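Local coordinates for drebrin (Homo sapiens, PDB 5Y1Z), which is a developmentally regulated brain protein that probably binds actin filaments, its N-terminal portion forming a domain of the cofilin-type (ADF-homology) family, at residues G51-L56 against E124-G129. Residues are numbered along the deposited sequence; the frame is centred on the assembly and turned at random.
Sequences GGLQEL and EDIDAG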
loop_
_atom_site.group_PDB
_atom_site.type_symbol
_atom_site.label_atom_id
_atom_site.label_comp_id
_atom_site.label_asym_id
_atom_site.label_seq_id
_atom_site.Cartn_x
_atom_site.Cartn_y
_atom_site.Cartn_z
ATOM N N GLY A 51 2.342 24.423 -22.354
ATOM C CA GLY A 51 1.705 23.893 -23.536
ATOM C C GLY A 51 0.636 22.857 -23.295
ATOM O O GLY A 51 0.151 22.276 -24.269
ATOM N N GLY A 52 0.298 22.557 -22.043
ATOM C CA GLY A 52 -0.793 21.631 -21.782
ATOM C C GLY A 52 -0.673 20.245 -22.415
ATOM O O GLY A 52 0.400 19.778 -22.823
ATOM N N LEU A 53 -1.852 19.628 -22.559
ATOM C CA LEU A 53 -1.951 18.245 -23.017
ATOM C C LEU A 53 -1.262 18.047 -24.358
ATOM O O LEU A 53 -0.681 16.984 -24.621
ATOM C CB LEU A 53 -3.416 17.859 -23.125
ATOM C CG LEU A 53 -4.142 17.624 -21.813
ATOM C CD1 LEU A 53 -5.619 17.461 -22.119
ATOM C CD2 LEU A 53 -3.577 16.374 -21.141
ATOM N N GLN A 54 -1.329 19.055 -25.230
ATOM C CA GLN A 54 -0.765 18.890 -26.562
ATOM C C GLN A 54 0.727 18.657 -26.471
ATOM O O GLN A 54 1.266 17.746 -27.103
ATOM C CB GLN A 54 -1.073 20.107 -27.422
ATOM C CG GLN A 54 -0.429 20.102 -28.797
ATOM C CD GLN A 54 -0.186 21.525 -29.298
ATOM O OE1 GLN A 54 0.153 22.418 -28.504
ATOM N NE2 GLN A 54 -0.381 21.750 -30.600
ATOM N N GLU A 55 1.406 19.460 -25.653
ATOM C CA GLU A 55 2.833 19.276 -25.462
ATOM C C GLU A 55 3.116 18.009 -24.674
ATOM O O GLU A 55 3.992 17.223 -25.044
ATOM C CB GLU A 55 3.419 20.494 -24.757
ATOM C CG GLU A 55 4.869 20.353 -24.336
ATOM C CD GLU A 55 5.832 20.340 -25.517
ATOM O OE1 GLU A 55 6.958 19.822 -25.355
ATOM O OE2 GLU A 55 5.478 20.867 -26.593
ATOM N N LEU A 56 2.364 17.782 -23.590
ATOM C CA LEU A 56 2.667 16.650 -22.726
ATOM C C LEU A 56 2.625 15.339 -23.507
ATOM O O LEU A 56 3.553 14.524 -23.411
ATOM C CB LEU A 56 1.704 16.623 -21.546
ATOM C CG LEU A 56 1.612 15.289 -20.780
ATOM C CD1 LEU A 56 2.888 14.959 -20.010
ATOM C CD2 LEU A 56 0.429 15.344 -19.853
ATOM N N GLU A 124 -2.872 8.916 -29.238
ATOM C CA GLU A 124 -4.244 9.064 -29.699
ATOM C C GLU A 124 -5.265 8.917 -28.579
ATOM O O GLU A 124 -6.413 9.337 -28.756
ATOM C CB GLU A 124 -4.532 8.051 -30.797
ATOM C CG GLU A 124 -3.497 8.042 -31.891
ATOM C CD GLU A 124 -3.531 6.768 -32.697
ATOM O OE1 GLU A 124 -2.884 5.786 -32.256
ATOM O OE2 GLU A 124 -4.207 6.750 -33.760
ATOM N N ASP A 125 -4.893 8.317 -27.443
ATOM C CA ASP A 125 -5.811 8.265 -26.310
ATOM C C ASP A 125 -5.922 9.606 -25.601
ATOM O O ASP A 125 -6.787 9.765 -24.731
ATOM C CB ASP A 125 -5.368 7.199 -25.302
ATOM C CG ASP A 125 -5.345 5.794 -25.887
ATOM O OD1 ASP A 125 -4.499 4.978 -25.454
ATOM O OD2 ASP A 125 -6.148 5.502 -26.796
ATOM N N ILE A 126 -5.096 10.579 -25.973
ATOM C CA ILE A 126 -5.020 11.849 -25.262
ATOM C C ILE A 126 -5.567 12.973 -26.122
ATOM O O ILE A 126 -4.810 13.761 -26.700
ATOM C CB ILE A 126 -3.571 12.106 -24.822
ATOM C CG1 ILE A 126 -3.122 10.922 -23.961
ATOM C CG2 ILE A 126 -3.414 13.445 -24.105
ATOM C CD1 ILE A 126 -1.731 10.988 -23.559
ATOM N N ASP A 127 -6.895 13.044 -26.203
ATOM C CA ASP A 127 -7.620 14.053 -26.973
ATOM C C ASP A 127 -8.088 15.169 -26.044
ATOM O O ASP A 127 -8.995 14.963 -25.227
ATOM C CB ASP A 127 -8.801 13.415 -27.700
ATOM C CG ASP A 127 -9.536 14.391 -28.563
ATOM O OD1 ASP A 127 -10.308 15.200 -28.011
ATOM O OD2 ASP A 127 -9.333 14.362 -29.791
ATOM N N ALA A 128 -7.492 16.355 -26.206
ATOM C CA ALA A 128 -7.820 17.503 -25.361
ATOM C C ALA A 128 -9.324 17.776 -25.312
ATOM O O ALA A 128 -9.869 18.106 -24.247
ATOM C CB ALA A 128 -7.059 18.732 -25.855
ATOM N N GLY A 129 -10.012 17.642 -26.450
ATOM C CA GLY A 129 -11.459 17.796 -26.447
ATOM C C GLY A 129 -12.155 16.772 -25.566
ATOM O O GLY A 129 -12.900 17.129 -24.654
#
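Leu53, in the first turn of the short helix 52-56, reaches across to Ile126, just ahead of the C-terminal helix 128-134, and Ala128, its first residue. Its CB already faces the gap between the two, 4.5 Å from Ile126 CG2 and 4.6 Å from Ala128 CB. CG lies beside the backbone N and anti to the carbonyl carbon (chi1 -74°). Leu53 CG stays farther off, 4.8 Å from Ile126 CG2, and the nearest approaches are made by the two methyls beyond it. They part company: CD1 runs out over the start of the C-terminal helix, to 3.9 Å from Ala128 CA and 4.2 Å from Ala128 CB, while CD2 meets the branch methyl CG2 of Ile126 at 4.2 Å. Ile126 CG2 is anti to its own backbone N, which carries that methyl toward the leucine. No hydrogen bond spans the contact, so the join is purely apolar. Polar groups are bonded close by: between the two touching residues, Asp127 N-caps helix 128-134 through OD1 to Ala130 N, and Gly52 N is hydrogen-bonded to Asp30 OD1. Beneath the pair lies the central sheet of the ADF-homology fold. Leu53 and Ile126 share Ile85 of strand 81-88; Leu53 also touches Cys70 of strand 65-72, and Ile126 touches Ala120 of the edge strand 116-120, so helix 52-56 and the lead-in to helix 128-134 pack side by side on one sheet face.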